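Local coordinates for protein cellulase (Bacteroides salanitronis, PDB 6WQY) that probably hydrolyses internal beta-1,4 bonds of cellulose and related plant polysaccharides through this TIM-barrel glycoside hydrolase family 5 domain, one part of a longer protein, at residues A[228-231]-A[232-235]; A[317-320]-A[321-325]; A[201-204]-A[205-209]; A[119-122]-A[123-126]; A[332-335]-A[336-340]. One frame throughout, in Å; residues are numbered along the deposited sequence. Where two conformers were deposited one is given.

How the contacts relate
All five contacts are local, made within single helices or turns of one (beta/alpha)8 barrel. Contacts 1, 3 and 5 lie on helices that pack against the barrel strands, and each mixes an apolar inner side with a polar outer one. Contacts 2 and 5 share helix 318-337: the first caps its start with an aspartate and adds a buried Glu-Arg salt bridge, the second closes its end with a Schellman motif. Contact 4 is the most buried, a short 3-10 turn in the loop after strand 114-118 that has histidine rings instead of a charge pair. Contacts 1 and 5 approach most closely, about 6 Å between nearest atoms, whereas contacts 2 and 3 lie on opposite sides of the chain's centre.

Contact 1: A[228-231]-A[232-235]; sequences IDLT and VENF
The carboxylates of Asp229 and Glu233 are turned 41° against each other, and a water molecule links them, donating to Asp229 OD1 (2.7 Å, in the given conformer) and Glu233 OE2 (2.8 Å). This link probably eases the repulsion between the two acids, whose OD1 and OE2 lie 4.2 Å apart. Lys293 adds a counter-charge by a salt bridge to the same OD1, while OD2 accepts from Gln290. Thr231 CG2 approaches the Phe235 ring obliquely and packs alongside Phe235 CB at 3.8 Å. The methyl gets there by lying anti to the backbone N of Thr231, which leaves OG1 to bond Asn227 O.

These residues make up the whole of the short helix 228-234, the crossover between strands 219-222 and 246-251 of the TIM barrel, and the residue that follows it. Val232 N bonds Ile228 O at 2.9 Å. Toward the helix end the bonding divides: Asn234 N makes weak bonds to both Leu230 O and Thr231 O. Thr231 and Phe235 rest on Val248 of strand 246-251. On the side toward helix 284-299, in the given conformer of Val232, Ile228 CG2 lies 4.4 Å from Val232 CG1, and both side chains touch Met294.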
# COMPACT_ATOMS: atom_id res chain seq x y z
N ILE A 228 -7.32 -1.20 10.36
CA ILE A 228 -6.48 -1.40 11.55
C ILE A 228 -7.17 -2.29 12.59
O ILE A 228 -6.55 -3.22 13.13
CB ILE A 228 -6.01 -0.06 12.14
CG1 ILE A 228 -4.90 0.52 11.26
CG2 ILE A 228 -5.54 -0.23 13.58
CD1 ILE A 228 -4.46 1.92 11.62
N ASP A 229 -8.43 -2.02 12.91
CA ASP A 229 -9.07 -2.80 13.96
C ASP A 229 -9.21 -4.27 13.57
O ASP A 229 -8.94 -5.17 14.37
CB ASP A 229 -10.42 -2.19 14.33
CG ASP A 229 -10.26 -0.96 15.17
OD1 ASP A 229 -9.81 -1.09 16.32
OD2 ASP A 229 -10.54 0.14 14.64
N LEU A 230 -9.67 -4.53 12.35
CA LEU A 230 -9.84 -5.92 11.94
C LEU A 230 -8.50 -6.64 11.81
O LEU A 230 -8.44 -7.87 11.94
CB LEU A 230 -10.64 -6.03 10.65
CG LEU A 230 -12.07 -5.51 10.74
CD1 LEU A 230 -12.78 -5.71 9.40
CD2 LEU A 230 -12.85 -6.19 11.84
N THR A 231 -7.44 -5.89 11.52
CA THR A 231 -6.09 -6.46 11.44
C THR A 231 -5.58 -6.82 12.83
O THR A 231 -5.19 -7.97 13.09
CB THR A 231 -5.16 -5.48 10.73
OG1 THR A 231 -5.65 -5.24 9.40
CG2 THR A 231 -3.74 -6.02 10.62
N VAL A 232 -5.59 -5.87 13.77
CA VAL A 232 -5.08 -6.22 15.09
C VAL A 232 -5.90 -7.34 15.73
O VAL A 232 -5.36 -8.15 16.49
CB VAL A 232 -4.94 -5.00 16.03
CG1 VAL A 232 -4.07 -3.92 15.38
CG2 VAL A 232 -6.29 -4.45 16.43
N GLU A 233 -7.20 -7.40 15.45
CA GLU A 233 -8.04 -8.42 16.07
C GLU A 233 -7.91 -9.79 15.43
O GLU A 233 -8.03 -10.80 16.13
CB GLU A 233 -9.51 -7.96 16.04
CG GLU A 233 -9.76 -6.70 16.87
CD GLU A 233 -11.03 -5.95 16.50
OE1 GLU A 233 -11.78 -6.41 15.61
OE2 GLU A 233 -11.28 -4.89 17.11
N ASN A 234 -7.68 -9.87 14.12
CA ASN A 234 -7.84 -11.13 13.41
C ASN A 234 -6.66 -11.56 12.57
O ASN A 234 -6.61 -12.74 12.16
CB ASN A 234 -9.10 -11.11 12.52
CG ASN A 234 -10.32 -10.69 13.28
OD1 ASN A 234 -10.83 -9.56 13.11
ND2 ASN A 234 -10.80 -11.56 14.12
N PHE A 235 -5.71 -10.68 12.25
CA PHE A 235 -4.55 -11.07 11.45
C PHE A 235 -3.68 -12.05 12.22
O PHE A 235 -3.47 -11.91 13.42
CB PHE A 235 -3.76 -9.80 11.11
CG PHE A 235 -2.44 -10.05 10.43
CD1 PHE A 235 -1.31 -10.26 11.18
CD2 PHE A 235 -2.32 -10.00 9.05
CE1 PHE A 235 -0.08 -10.48 10.59
CE2 PHE A 235 -1.10 -10.20 8.44
CZ PHE A 235 0.02 -10.44 9.21
O HOH W 1 -9.22 -3.22 17.88

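Contact 2: A[317-320]-A[321-325]; sequences DDLS and ESFRL
Phe323 reaches back along the first turn of helix 318-337 toward Leu319 and Ser320. Its CB lies 3.4 Å from Ser320 O. Beyond it CD2 comes to 3.3 Å from Leu319 O, so that the edge of the ring, near its plane, is turned to the backbone carbonyls. CE2 then meets Leu319 CD1 at 4.0 Å, the two side chains lying side by side and pointing the same way. A chi1 of -73° puts the ring beside the backbone N of Phe323 and thereby on the Leu319 side. Away from this contact the Phe323 side chain also touches Gln268, Thr272 and Tyr258.

The turn opens with an N-cap. Asp317 OD2 accepts from Ser320 N at 2.9 Å, on the anti side of the carboxylate and 21° out of its plane, while Asp317 O takes the first regular helix bond, from Glu321 N. This is the start of the helix that crosses from strand 305-310 to strand 342-346 of the TIM barrel.

One turn further, Arg324 NH1 forms a salt bridge with Glu321 OE2 at 2.8 Å, on the syn side and within 2° of the guanidinium plane. Arg324 NE is held by Cys312 O. Glu321 OE2 also accepts from His314 and Asn370, and OE1 from Arg315 N. With an arginine and three further donors on its oxygens, this buried carboxylate probably stays ionised, and the negative charge of Asp317 would suit the positive end of the helix dipole.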
# COMPACT_ATOMS: atom_id res chain seq x y z
N ASP A 317 -9.06 26.45 -1.77
CA ASP A 317 -9.21 27.54 -0.82
C ASP A 317 -8.04 27.56 0.17
O ASP A 317 -7.70 26.53 0.76
CB ASP A 317 -10.52 27.33 -0.06
CG ASP A 317 -10.75 28.36 1.02
OD1 ASP A 317 -11.11 29.51 0.68
OD2 ASP A 317 -10.59 28.02 2.20
N ASP A 318 -7.46 28.75 0.37
CA ASP A 318 -6.27 28.89 1.22
C ASP A 318 -6.52 28.38 2.63
O ASP A 318 -5.69 27.66 3.21
CB ASP A 318 -5.86 30.36 1.29
CG ASP A 318 -4.80 30.74 0.27
OD1 ASP A 318 -4.20 29.84 -0.36
OD2 ASP A 318 -4.55 31.96 0.10
N LEU A 319 -7.63 28.79 3.24
CA LEU A 319 -7.88 28.40 4.62
C LEU A 319 -8.06 26.90 4.74
O LEU A 319 -7.47 26.26 5.62
CB LEU A 319 -9.13 29.13 5.13
CG LEU A 319 -9.57 28.74 6.54
CD1 LEU A 319 -8.47 29.02 7.56
CD2 LEU A 319 -10.83 29.51 6.90
N SER A 320 -8.88 26.32 3.87
CA SER A 320 -9.08 24.87 3.90
C SER A 320 -7.77 24.11 3.67
O SER A 320 -7.52 23.09 4.32
CB SER A 320 -10.12 24.48 2.85
OG SER A 320 -11.35 25.15 3.08
N GLU A 321 -6.93 24.60 2.75
CA GLU A 321 -5.69 23.88 2.45
C GLU A 321 -4.77 23.82 3.67
O GLU A 321 -4.04 22.85 3.86
CB GLU A 321 -5.00 24.50 1.24
CG GLU A 321 -3.81 23.70 0.71
CD GLU A 321 -4.18 22.37 0.06
OE1 GLU A 321 -5.31 21.87 0.24
OE2 GLU A 321 -3.29 21.78 -0.62
N SER A 322 -4.80 24.86 4.52
CA SER A 322 -4.01 24.83 5.74
C SER A 322 -4.33 23.59 6.56
O SER A 322 -3.43 22.93 7.09
CB SER A 322 -4.28 26.08 6.57
OG SER A 322 -4.14 27.26 5.80
N PHE A 323 -5.62 23.26 6.68
CA PHE A 323 -6.03 22.09 7.44
C PHE A 323 -5.55 20.80 6.81
O PHE A 323 -5.21 19.85 7.52
CB PHE A 323 -7.55 22.08 7.60
CG PHE A 323 -8.07 23.12 8.55
CD1 PHE A 323 -8.14 22.85 9.91
CD2 PHE A 323 -8.46 24.35 8.09
CE1 PHE A 323 -8.61 23.79 10.79
CE2 PHE A 323 -8.93 25.31 8.97
CZ PHE A 323 -9.00 25.01 10.32
N ARG A 324 -5.54 20.73 5.47
CA ARG A 324 -5.03 19.54 4.79
C ARG A 324 -3.56 19.32 5.10
O ARG A 324 -3.13 18.19 5.37
CB ARG A 324 -5.22 19.68 3.28
CG ARG A 324 -4.65 18.52 2.50
CD ARG A 324 -4.10 18.92 1.17
NE ARG A 324 -3.71 17.77 0.36
CZ ARG A 324 -3.14 17.87 -0.84
NH1 ARG A 324 -2.87 19.06 -1.36
NH2 ARG A 324 -2.84 16.77 -1.51
N LEU A 325 -2.76 20.38 5.05
CA LEU A 325 -1.34 20.24 5.34
C LEU A 325 -1.13 19.85 6.79
O LEU A 325 -0.26 19.03 7.10
CB LEU A 325 -0.57 21.50 4.98
CG LEU A 325 -0.22 21.60 3.49
CD1 LEU A 325 -1.44 21.81 2.62
CD2 LEU A 325 0.80 22.71 3.25

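Contact 3: A[201-204]-A[205-209]; sequences QVFV and DAVRA
Gln201 and Asp205, one helical turn apart, join through their side chains. Gln201 NE2 donates to Asp205 OD1 at 3.0 Å, coming from above the carboxylate plane and 43° out of it. The bond is bent, 142° at the hydrogen. Gln201 CG is anti to the backbone N and the chain folds at chi2 (70°), which swings the amide along the helix toward Asp205; its OE1 is meanwhile taken by Gln239 N. With the amide gone, as in an alanine here, Asp205 OD1 would probably lose this donor and Gln239 N its acceptor.

Asp205 N, Ala206 N, Val207 N and Arg208 N each bond the carbonyl oxygen four residues earlier, a regular alpha-helical ladder; the bond from Arg208 N to Val204 O measures 2.9 Å.

Apolar contacts occupy the inner side. Val207 CG2 touches the Phe203 ring at CE1, 3.7 Å away, coming in obliquely as the two side chains point the same way. Val204 CG1 packs against the aliphatic start of Arg208, 4.1 Å from its CG. The arginine then runs on to a salt bridge between NH2 and Asp240, with NH1 held by Asn214 O and Arg217 O.

The helix, 191-209, belongs to the outer layer of the TIM barrel. Phe203 and Val207 rest on Leu219 of strand 219-222, Val204 and Arg208 on Leu246 of strand 246-251, and Phe203 meets Trp153 of helix 139-159 edge to face, with Val202 and Ala206 also lying against that helix.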
# COMPACT_ATOMS: atom_id res chain seq x y z
N GLN A 201 -0.43 -17.00 3.80
CA GLN A 201 0.53 -18.09 3.94
C GLN A 201 0.88 -18.71 2.59
O GLN A 201 2.05 -19.04 2.33
CB GLN A 201 -0.02 -19.17 4.88
CG GLN A 201 0.99 -20.26 5.21
CD GLN A 201 2.10 -19.73 6.10
OE1 GLN A 201 1.87 -19.43 7.27
NE2 GLN A 201 3.29 -19.56 5.54
N VAL A 202 -0.11 -18.90 1.72
CA VAL A 202 0.14 -19.42 0.38
C VAL A 202 1.10 -18.52 -0.38
O VAL A 202 2.02 -19.00 -1.06
CB VAL A 202 -1.20 -19.60 -0.37
CG1 VAL A 202 -0.96 -19.82 -1.86
CG2 VAL A 202 -2.00 -20.76 0.23
N PHE A 203 0.88 -17.21 -0.31
CA PHE A 203 1.78 -16.23 -0.94
C PHE A 203 3.19 -16.35 -0.40
O PHE A 203 4.15 -16.46 -1.18
CB PHE A 203 1.21 -14.83 -0.70
CG PHE A 203 2.22 -13.71 -0.72
CD1 PHE A 203 2.73 -13.22 -1.92
CD2 PHE A 203 2.62 -13.12 0.46
CE1 PHE A 203 3.64 -12.17 -1.91
CE2 PHE A 203 3.53 -12.07 0.45
CZ PHE A 203 4.02 -11.59 -0.74
N VAL A 204 3.36 -16.33 0.92
CA VAL A 204 4.71 -16.43 1.48
C VAL A 204 5.38 -17.70 1.00
O VAL A 204 6.52 -17.69 0.52
CB VAL A 204 4.67 -16.35 3.02
CG1 VAL A 204 6.05 -16.63 3.61
CG2 VAL A 204 4.16 -15.00 3.49
N ASP A 205 4.68 -18.83 1.11
CA ASP A 205 5.28 -20.11 0.74
C ASP A 205 5.70 -20.11 -0.73
O ASP A 205 6.77 -20.62 -1.08
CB ASP A 205 4.30 -21.25 1.00
CG ASP A 205 4.04 -21.49 2.48
OD1 ASP A 205 4.72 -20.91 3.33
OD2 ASP A 205 3.13 -22.31 2.79
N ALA A 206 4.86 -19.57 -1.60
CA ALA A 206 5.16 -19.58 -3.02
C ALA A 206 6.38 -18.72 -3.34
O ALA A 206 7.22 -19.11 -4.15
CB ALA A 206 3.94 -19.12 -3.83
N VAL A 207 6.48 -17.54 -2.72
CA VAL A 207 7.63 -16.68 -2.94
C VAL A 207 8.90 -17.36 -2.44
O VAL A 207 9.92 -17.42 -3.14
CB VAL A 207 7.42 -15.31 -2.28
CG1 VAL A 207 8.71 -14.48 -2.35
CG2 VAL A 207 6.26 -14.56 -2.94
N ARG A 208 8.86 -17.88 -1.20
CA ARG A 208 10.06 -18.47 -0.63
C ARG A 208 10.53 -19.69 -1.42
O ARG A 208 11.73 -19.93 -1.52
CB ARG A 208 9.84 -18.86 0.84
CG ARG A 208 9.49 -17.71 1.76
CD ARG A 208 10.47 -16.56 1.71
NE ARG A 208 10.14 -15.58 2.75
CZ ARG A 208 10.39 -14.27 2.67
NH1 ARG A 208 10.93 -13.76 1.58
NH2 ARG A 208 10.06 -13.47 3.67
N ALA A 209 9.59 -20.45 -2.00
CA ALA A 209 9.96 -21.66 -2.72
C ALA A 209 10.79 -21.37 -3.95
O ALA A 209 11.51 -22.26 -4.43
CB ALA A 209 8.70 -22.42 -3.13

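Contact 4: A[119-122]-A[123-126]; sequences IHHD and GANS
A chi1 of -71° at His121 sets its ring beside its own backbone N, where ND1 lies 3.9 Å from Ala124 CB and the methyl approaches the ring obliquely. The backbone here forms a short 3-10 turn, in the loop after strand 114-118 at the C-terminal end of the TIM barrel, the end that carries the active-site cleft in family 5 glycoside hydrolases. Gly123 N bonds His120 O at 3.1 Å, nearly straight, the first of two bonds that span three residues.

The His120 ring, with CG roughly anti to its backbone N, lies against that of His121. His120 CD2 stands 3.4 Å above the plane of the His121 ring, over its centre, while His121 CD2 sits in plane at the edge of the His120 ring. One imidazole thus presents an edge to the face of the other. The His121 ring also meets that of His44, and His120 ND1 bonds Asn118.

The Asp122 carboxylate is held by two donors: OD1 accepts from Trp81 N and OD2 from Trp129 NE1. The first ties the turn to another loop, the second to a residue further along its own. Gly123 is buried and lies about 11 Å from a bound magnesium ion.

The second bond of the turn, from Ala124 N to His121 O, measures 2.9 Å and is straight at the hydrogen (169°), but its donor stands 64° out of the carbonyl plane.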
# COMPACT_ATOMS: atom_id res chain seq x y z
N ILE A 119 -0.74 -7.49 -5.98
CA ILE A 119 -1.95 -7.80 -6.74
C ILE A 119 -3.03 -6.85 -6.22
O ILE A 119 -3.35 -6.87 -5.02
CB ILE A 119 -2.36 -9.27 -6.57
CG1 ILE A 119 -1.32 -10.20 -7.19
CG2 ILE A 119 -3.75 -9.50 -7.15
CD1 ILE A 119 -1.60 -11.68 -6.98
N HIS A 120 -3.59 -6.01 -7.10
CA HIS A 120 -4.40 -4.88 -6.64
C HIS A 120 -5.87 -5.13 -6.93
O HIS A 120 -6.54 -5.84 -6.15
CB HIS A 120 -3.83 -3.56 -7.17
CG HIS A 120 -4.22 -2.37 -6.36
ND1 HIS A 120 -3.57 -2.03 -5.19
CD2 HIS A 120 -5.17 -1.43 -6.58
CE1 HIS A 120 -4.11 -0.90 -4.74
NE2 HIS A 120 -5.09 -0.53 -5.55
N HIS A 121 -6.45 -4.56 -8.00
CA HIS A 121 -7.91 -4.64 -8.16
C HIS A 121 -8.42 -6.01 -8.59
O HIS A 121 -9.64 -6.20 -8.64
CB HIS A 121 -8.43 -3.52 -9.06
CG HIS A 121 -8.38 -2.18 -8.41
ND1 HIS A 121 -8.73 -1.97 -7.09
CD2 HIS A 121 -8.01 -0.97 -8.92
CE1 HIS A 121 -8.58 -0.68 -6.82
NE2 HIS A 121 -8.15 -0.05 -7.91
N ASP A 122 -7.55 -6.98 -8.83
CA ASP A 122 -8.02 -8.36 -8.91
C ASP A 122 -8.87 -8.73 -7.71
O ASP A 122 -9.76 -9.56 -7.81
CB ASP A 122 -6.83 -9.32 -8.96
CG ASP A 122 -5.93 -9.09 -10.15
OD1 ASP A 122 -5.36 -7.97 -10.24
OD2 ASP A 122 -5.76 -10.03 -10.98
N GLY A 123 -8.58 -8.14 -6.55
CA GLY A 123 -9.32 -8.38 -5.34
C GLY A 123 -10.42 -7.39 -5.06
O GLY A 123 -11.01 -7.45 -3.96
N ALA A 124 -10.75 -6.48 -5.97
CA ALA A 124 -11.72 -5.44 -5.65
C ALA A 124 -13.09 -6.05 -5.38
O ALA A 124 -13.68 -6.69 -6.25
CB ALA A 124 -11.80 -4.42 -6.77
N ASN A 125 -13.59 -5.84 -4.16
CA ASN A 125 -14.97 -6.12 -3.78
C ASN A 125 -15.35 -7.59 -3.91
O ASN A 125 -16.54 -7.91 -3.91
CB ASN A 125 -15.95 -5.27 -4.58
CG ASN A 125 -15.58 -3.81 -4.57
OD1 ASN A 125 -15.07 -3.29 -3.57
ND2 ASN A 125 -15.79 -3.14 -5.70
N SER A 126 -14.38 -8.48 -3.98
CA SER A 126 -14.66 -9.90 -4.16
C SER A 126 -15.39 -10.19 -5.46
O SER A 126 -16.03 -11.23 -5.60
CB SER A 126 -15.46 -10.45 -2.97
OG SER A 126 -15.18 -11.82 -2.73

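Contact 5: A[332-335]-A[336-340]; sequences CKAA and KDYGM
Ala335 O receives Met340 N at 3.0 Å and Gly339, its N weakly bonded to Lys336 O, turns to a positive phi of 93°, where a CB would collide with the preceding carbonyl oxygen and glycine therefore fits: a Schellman motif that ends helix 318-337.

On the outer side, in the given conformer of Lys333, NZ forms a salt bridge with Asp337 OD1 at 3.2 Å, meeting the syn side of the carboxylate 17° out of its plane. The lysine lies across the acid, and its CE comes to 3.5 Å from the same OD1. The bend at chi2 (56°) turns the chain along the helix toward this partner. The same two residues are joined through the backbone, Asp337 N bonding Lys333 O at 2.9 Å. NZ has, in addition, a weak, long ion pair with the terminal carboxylate of Val385.

The ring of Tyr338 turns an edge to the backbone: CD2 lies 3.1 Å from Ala334 O, with Ala334 C in the ring plane. Ala334 CB, 4.4 Å from CD2, completes the contact. A serine in place of Tyr338 would probably open a gap beside Ala334 and leave Phe291 and Lys295 of helix 284-299 without the ring they touch.

The turn leads on to strand 342-346 of the barrel. Ala335 packs on Ile307 of strand 305-310 and on Pro342, Met340 on Ala305 and Ile307, while Cys332 and Lys336 reach helix 371-383 and Tyr338 and Ala334 face helix 284-299.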
# COMPACT_ATOMS: atom_id res chain seq x y z
N CYS A 332 1.75 11.95 9.33
CA CYS A 332 3.10 11.45 9.06
C CYS A 332 3.96 11.43 10.32
O CYS A 332 4.73 10.48 10.53
CB CYS A 332 3.77 12.24 7.94
SG CYS A 332 3.12 11.88 6.30
N LYS A 333 3.84 12.45 11.16
CA LYS A 333 4.59 12.46 12.42
C LYS A 333 4.13 11.34 13.34
O LYS A 333 4.96 10.68 13.98
CB LYS A 333 4.45 13.83 13.08
CG LYS A 333 5.14 13.96 14.43
CD LYS A 333 6.62 13.63 14.35
CE LYS A 333 7.32 13.91 15.67
NZ LYS A 333 8.63 13.22 15.77
N ALA A 334 2.82 11.08 13.39
CA ALA A 334 2.32 9.97 14.19
C ALA A 334 2.80 8.64 13.64
O ALA A 334 3.17 7.73 14.40
CB ALA A 334 0.80 10.03 14.28
N ALA A 335 2.80 8.49 12.31
CA ALA A 335 3.31 7.26 11.72
C ALA A 335 4.74 7.01 12.17
O ALA A 335 5.10 5.90 12.60
CB ALA A 335 3.21 7.34 10.20
N LYS A 336 5.59 8.03 12.09
CA LYS A 336 6.97 7.89 12.55
C LYS A 336 7.01 7.51 14.03
O LYS A 336 7.75 6.60 14.43
CB LYS A 336 7.72 9.21 12.31
CG LYS A 336 9.15 9.22 12.80
CD LYS A 336 10.01 8.22 12.08
CE LYS A 336 11.48 8.38 12.46
NZ LYS A 336 12.29 7.29 11.86
N ASP A 337 6.23 8.21 14.85
CA ASP A 337 6.26 7.96 16.29
C ASP A 337 5.79 6.56 16.66
O ASP A 337 6.19 6.03 17.71
CB ASP A 337 5.39 8.98 17.01
CG ASP A 337 5.98 10.38 17.02
OD1 ASP A 337 7.19 10.54 16.75
OD2 ASP A 337 5.21 11.32 17.32
N TYR A 338 4.90 5.97 15.87
CA TYR A 338 4.30 4.67 16.17
C TYR A 338 4.89 3.54 15.33
O TYR A 338 4.36 2.42 15.36
CB TYR A 338 2.77 4.73 16.05
CG TYR A 338 2.13 5.48 17.18
CD1 TYR A 338 1.75 4.83 18.35
CD2 TYR A 338 1.91 6.87 17.11
CE1 TYR A 338 1.18 5.52 19.41
CE2 TYR A 338 1.34 7.56 18.16
CZ TYR A 338 0.97 6.88 19.31
OH TYR A 338 0.39 7.58 20.35
N GLY A 339 5.94 3.81 14.56
CA GLY A 339 6.74 2.75 13.98
C GLY A 339 6.39 2.29 12.59
O GLY A 339 6.84 1.21 12.19
N MET A 340 5.64 3.07 11.81
CA MET A 340 5.16 2.62 10.50
C MET A 340 5.50 3.63 9.41
O MET A 340 5.23 4.83 9.56
CB MET A 340 3.64 2.46 10.55
CG MET A 340 3.18 1.36 11.49
SD MET A 340 1.39 1.28 11.66
CE MET A 340 1.13 2.64 12.81